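Putative uncharacterized protein (Chlamydia trachomatis, PDB 3K29) is probably a chaperone-like component of the type III secretion apparatus, a coiled-coil protein resembling YscO that is able to bind copies of itself. Local coordinates at residues E145-Q148 / D149-G152; L154-Q157 / L158-K162. All coordinates share one frame; numbering follows the deposited sequence.

Contact 1. Residues E145-Q148 / D149-G152; sequences EKEQ and DEMG
Lys146 and Glu150, one helical turn apart, run side by side and point the same way, so that the aliphatic part of the lysine lies along the glutamate: Lys146 CG is 3.5 Å from Glu150 OE2. The ammonium favours Glu147. With CG anti to the backbone N (chi1 160°), the lysine chain bends at its third and fourth torsions and brings NZ back to this neighbour, where Lys146 NZ forms a short salt bridge with Glu147 OE2, 2.7 Å; it reaches Glu150 OE2 only as a long bridge, 3.9 Å. Lying between the two carboxylates, it probably eases the repulsion where Glu147 OE1 and Glu150 OE1 approach to 3.9 Å, the two groups crossing with their planes 56° apart. The folded chain of Glu147 also sets OE1 beside the methyl CE of selenomethionine Met151.

The compact part of the contact is the backbone beneath. Four successive i to i+4 hydrogen bonds join the segments; the straightest, from Met151 N to Glu147 O, measures 2.8 Å with an N-H...O angle of 171°. Side-chain carbons lie against the same carbonyls, as where Glu150 CG comes within 3.3 Å of Lys146 O, and Gly152, without a side chain, donates its N-H to Gln148 O. Away from this spine the surface loosens: Glu145 and Asp149 are exposed, and solvent probably weakens the repulsion between their carboxylates. The long chains of Lys146, Glu147 and Glu150 suit a surface place, where their charged ends can probably adjust while the backbone holds. The whole is a surface salt-bridge network on an alpha-helix, a short i, i+1 pair with a long i, i+4 pair, here on helix 70-160 of a YscO-like helical hairpin.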
loop_
_atom_site.group_PDB
_atom_site.type_symbol
_atom_site.label_atom_id
_atom_site.label_comp_id
_atom_site.label_asym_id
_atom_site.label_seq_id
_atom_site.Cartn_x
_atom_site.Cartn_y
_atom_site.Cartn_z
ATOM N N GLU A 145 -41.438 14.130 27.123
ATOM C CA GLU A 145 -41.918 15.413 27.627
ATOM C C GLU A 145 -43.377 15.684 27.242
ATOM O O GLU A 145 -44.172 16.112 28.075
ATOM C CB GLU A 145 -41.010 16.585 27.161
ATOM C CG GLU A 145 -41.566 17.959 27.677
ATOM C CD GLU A 145 -40.683 19.210 27.434
ATOM O OE1 GLU A 145 -39.462 19.205 27.750
ATOM O OE2 GLU A 145 -41.255 20.232 26.970
ATOM N N LYS A 146 -43.720 15.469 25.967
ATOM C CA LYS A 146 -45.125 15.664 25.510
ATOM C C LYS A 146 -46.084 14.736 26.269
ATOM O O LYS A 146 -47.201 15.125 26.696
ATOM C CB LYS A 146 -45.217 15.388 23.995
ATOM C CG LYS A 146 -46.607 15.071 23.481
ATOM C CD LYS A 146 -46.653 15.001 21.946
ATOM C CE LYS A 146 -46.380 13.604 21.428
ATOM N NZ LYS A 146 -47.044 12.571 22.291
ATOM N N GLU A 147 -45.644 13.497 26.479
ATOM C CA GLU A 147 -46.557 12.535 27.153
ATOM C C GLU A 147 -46.674 12.833 28.639
ATOM O O GLU A 147 -47.736 12.677 29.228
ATOM C CB GLU A 147 -46.143 11.086 26.896
ATOM C CG GLU A 147 -46.451 10.634 25.482
ATOM C CD GLU A 147 -47.943 10.683 25.134
ATOM O OE1 GLU A 147 -48.790 10.529 26.034
ATOM O OE2 GLU A 147 -48.265 10.840 23.944
ATOM N N GLN A 148 -45.583 13.264 29.254
ATOM C CA GLN A 148 -45.662 13.754 30.649
ATOM C C GLN A 148 -46.683 14.914 30.788
ATOM O O GLN A 148 -47.462 14.966 31.754
ATOM C CB GLN A 148 -44.260 14.150 31.180
ATOM C CG GLN A 148 -43.290 13.007 31.516
ATOM C CD GLN A 148 -41.838 13.482 31.629
ATOM O OE1 GLN A 148 -41.359 14.212 30.759
ATOM N NE2 GLN A 148 -41.148 13.119 32.724
ATOM N N ASP A 149 -46.706 15.834 29.821
ATOM C CA ASP A 149 -47.712 16.946 29.827
ATOM C C ASP A 149 -49.086 16.354 29.738
ATOM O O ASP A 149 -49.970 16.709 30.471
ATOM C CB ASP A 149 -47.533 17.896 28.633
ATOM C CG ASP A 149 -46.426 18.910 28.856
ATOM O OD1 ASP A 149 -45.829 19.408 27.845
ATOM O OD2 ASP A 149 -46.137 19.204 30.036
ATOM N N GLU A 150 -49.266 15.446 28.799
ATOM C CA GLU A 150 -50.599 14.897 28.577
ATOM C C GLU A 150 -51.086 14.065 29.756
ATOM O O GLU A 150 -52.211 14.220 30.161
ATOM C CB GLU A 150 -50.646 14.082 27.286
ATOM C CG GLU A 150 -50.402 14.959 26.037
ATOM C CD GLU A 150 -50.662 14.204 24.733
ATOM O OE1 GLU A 150 -51.418 13.200 24.811
ATOM O OE2 GLU A 150 -50.100 14.593 23.664
HETATM N N MSE A 151 -50.241 13.191 30.304
HETATM C CA MSE A 151 -50.666 12.357 31.432
HETATM C C MSE A 151 -50.966 13.269 32.644
HETATM O O MSE A 151 -51.895 13.025 33.417
HETATM C CB MSE A 151 -49.551 11.371 31.814
HETATM C CG MSE A 151 -49.338 10.201 30.866
HETATM SE SE MSE A 151 -50.998 9.338 30.379
HETATM C CE MSE A 151 -51.433 10.319 28.794
ATOM N N GLY A 152 -50.125 14.295 32.812
ATOM C CA GLY A 152 -50.247 15.271 33.909
ATOM C C GLY A 152 -51.597 15.953 33.865
ATOM O O GLY A 152 -52.287 16.082 34.886
#

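Contact 2. Residues L154-Q157 / L158-K162; sequences LLHQ and LHKQK
His159 swings its imidazole back over the carbonyl of Leu155, one turn earlier, and ND1 donates a hydrogen bond to Leu155 O over 3.0 Å. The oxygen meets the ring at its edge, 27° out of the ring plane, while ND1 stands above the carbonyl plane instead of on a lone pair; the bond is accordingly bent, 140° at the hydrogen. The backbone N of His159 reaches the same oxygen from the opposite face of the carbonyl at 3.2 Å, so a single residue grips Leu155 O twice. The ring gets there because CG lies beside its own backbone N (chi1 -80°), which turns it toward the preceding turn. A histidine with ND1 protonated suits this place, offering a donor on a short arm, and the bond probably limits the rotation of the ring.

Lys160 crosses His156 obliquely, its CD 3.9 Å from the ring carbon CD2 of His156. The aliphatic chain makes this contact, as Lys160 NZ leads away, 5.5 Å from His156 NE2. Leu158 folds over the backbone likewise, its CG 3.4 Å from Leu154 O, and its own N-H donates to that oxygen. The remaining i to i+4 bonds run from Lys160 N to His156 O and, last, from Gln161 N to Gln157 O (3.2 Å). Gln161 is the first residue to depart from helical backbone angles. Every side chain here is exposed, the leucines included. The arrangement is that of the C-terminal turn of an alpha-helix, where a side-chain donor adds to the backbone bonds as helix 70-160 ends.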
loop_
_atom_site.group_PDB
_atom_site.type_symbol
_atom_site.label_atom_id
_atom_site.label_comp_id
_atom_site.label_asym_id
_atom_site.label_seq_id
_atom_site.Cartn_x
_atom_site.Cartn_y
_atom_site.Cartn_z
ATOM N N LEU A 154 -54.282 14.641 32.271
ATOM C CA LEU A 154 -55.361 13.669 32.491
ATOM C C LEU A 154 -55.533 13.533 33.980
ATOM O O LEU A 154 -56.653 13.548 34.474
ATOM C CB LEU A 154 -55.048 12.296 31.907
ATOM C CG LEU A 154 -55.394 11.993 30.442
ATOM C CD1 LEU A 154 -54.893 10.623 30.047
ATOM C CD2 LEU A 154 -56.932 12.065 30.247
ATOM N N LEU A 155 -54.420 13.357 34.710
ATOM C CA LEU A 155 -54.526 13.215 36.166
ATOM C C LEU A 155 -55.247 14.387 36.822
ATOM O O LEU A 155 -56.091 14.203 37.725
ATOM C CB LEU A 155 -53.150 13.058 36.814
ATOM C CG LEU A 155 -52.624 11.648 36.739
ATOM C CD1 LEU A 155 -51.180 11.711 37.225
ATOM C CD2 LEU A 155 -53.465 10.668 37.549
ATOM N N HIS A 156 -54.905 15.597 36.381
ATOM C CA HIS A 156 -55.480 16.790 36.996
ATOM C C HIS A 156 -56.944 16.993 36.593
ATOM O O HIS A 156 -57.745 17.435 37.407
ATOM C CB HIS A 156 -54.645 18.028 36.692
ATOM C CG HIS A 156 -55.066 19.236 37.471
ATOM N ND1 HIS A 156 -54.958 19.310 38.842
ATOM C CD2 HIS A 156 -55.623 20.408 37.073
ATOM C CE1 HIS A 156 -55.422 20.476 39.259
ATOM N NE2 HIS A 156 -55.835 21.158 38.204
ATOM N N GLN A 157 -57.295 16.660 35.356
ATOM C CA GLN A 157 -58.702 16.678 34.948
ATOM C C GLN A 157 -59.538 15.642 35.729
ATOM O O GLN A 157 -60.736 15.844 35.935
ATOM C CB GLN A 157 -58.844 16.475 33.443
ATOM C CG GLN A 157 -58.287 17.655 32.638
ATOM C CD GLN A 157 -57.573 17.244 31.329
ATOM O OE1 GLN A 157 -57.581 16.056 30.933
ATOM N NE2 GLN A 157 -56.956 18.246 30.645
ATOM N N LEU A 158 -58.898 14.562 36.180
ATOM C CA LEU A 158 -59.565 13.562 37.038
ATOM C C LEU A 158 -59.863 14.060 38.439
ATOM O O LEU A 158 -60.895 13.698 39.028
ATOM C CB LEU A 158 -58.758 12.269 37.123
ATOM C CG LEU A 158 -58.910 11.396 35.884
ATOM C CD1 LEU A 158 -57.713 10.494 35.760
ATOM C CD2 LEU A 158 -60.183 10.599 35.952
ATOM N N HIS A 159 -58.952 14.880 38.963
ATOM C CA HIS A 159 -59.089 15.494 40.291
ATOM C C HIS A 159 -60.068 16.689 40.290
ATOM O O HIS A 159 -60.636 17.028 41.326
ATOM C CB HIS A 159 -57.716 15.936 40.830
ATOM C CG HIS A 159 -56.896 14.826 41.421
ATOM N ND1 HIS A 159 -55.837 14.242 40.754
ATOM C CD2 HIS A 159 -56.964 14.211 42.631
ATOM C CE1 HIS A 159 -55.295 13.308 41.522
ATOM N NE2 HIS A 159 -55.967 13.265 42.662
ATOM N N LYS A 160 -60.238 17.340 39.139
ATOM C CA LYS A 160 -61.257 18.372 38.983
ATOM C C LYS A 160 -62.624 17.708 38.996
ATOM O O LYS A 160 -63.546 18.178 39.666
ATOM C CB LYS A 160 -61.068 19.150 37.684
ATOM C CG LYS A 160 -59.901 20.124 37.703
ATOM C CD LYS A 160 -59.394 20.432 36.287
ATOM C CE LYS A 160 -60.420 21.186 35.451
ATOM N NZ LYS A 160 -60.714 22.534 36.013
ATOM N N GLN A 161 -62.732 16.603 38.263
ATOM C CA GLN A 161 -63.944 15.784 38.217
ATOM C C GLN A 161 -64.284 15.137 39.576
ATOM O O GLN A 161 -65.202 14.310 39.661
ATOM C CB GLN A 161 -63.798 14.718 37.133
ATOM C CG GLN A 161 -65.105 14.058 36.713
ATOM C CD GLN A 161 -64.955 13.185 35.461
ATOM O OE1 GLN A 161 -63.839 12.957 34.963
ATOM N NE2 GLN A 161 -66.085 12.699 34.945
ATOM N N LYS A 162 -63.555 15.526 40.631
ATOM C CA LYS A 162 -63.846 15.100 42.010
ATOM C C LYS A 162 -65.201 15.608 42.539
ATOM O O LYS A 162 -65.722 15.054 43.510
ATOM C CB LYS A 162 -62.722 15.531 42.960
ATOM C CG LYS A 162 -61.519 14.583 43.016
ATOM C CD LYS A 162 -61.398 13.876 44.367
ATOM C CE LYS A 162 -62.265 12.630 44.447
ATOM N NZ LYS A 162 -61.691 11.535 43.620
#

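Contacts 1 and 2 follow one another along helix 70-160, their centres about 14 Å apart, and both are surface contacts with no buried residue. Their centres lie about 58 and 72 Å from the centre of the chain, on its extended C-terminal arm. Each holds successive turns of the same helix together by i to i+4 backbone bonds, but their side chains work differently. In contact 1, within the running helix, Lys146 probably offsets part of the charge of Glu147 and Glu150 while the backbone ladder continues unbroken. In contact 2, where the helix stops, leucines and histidines are prominent, and an imidazole supplements the backbone bonds.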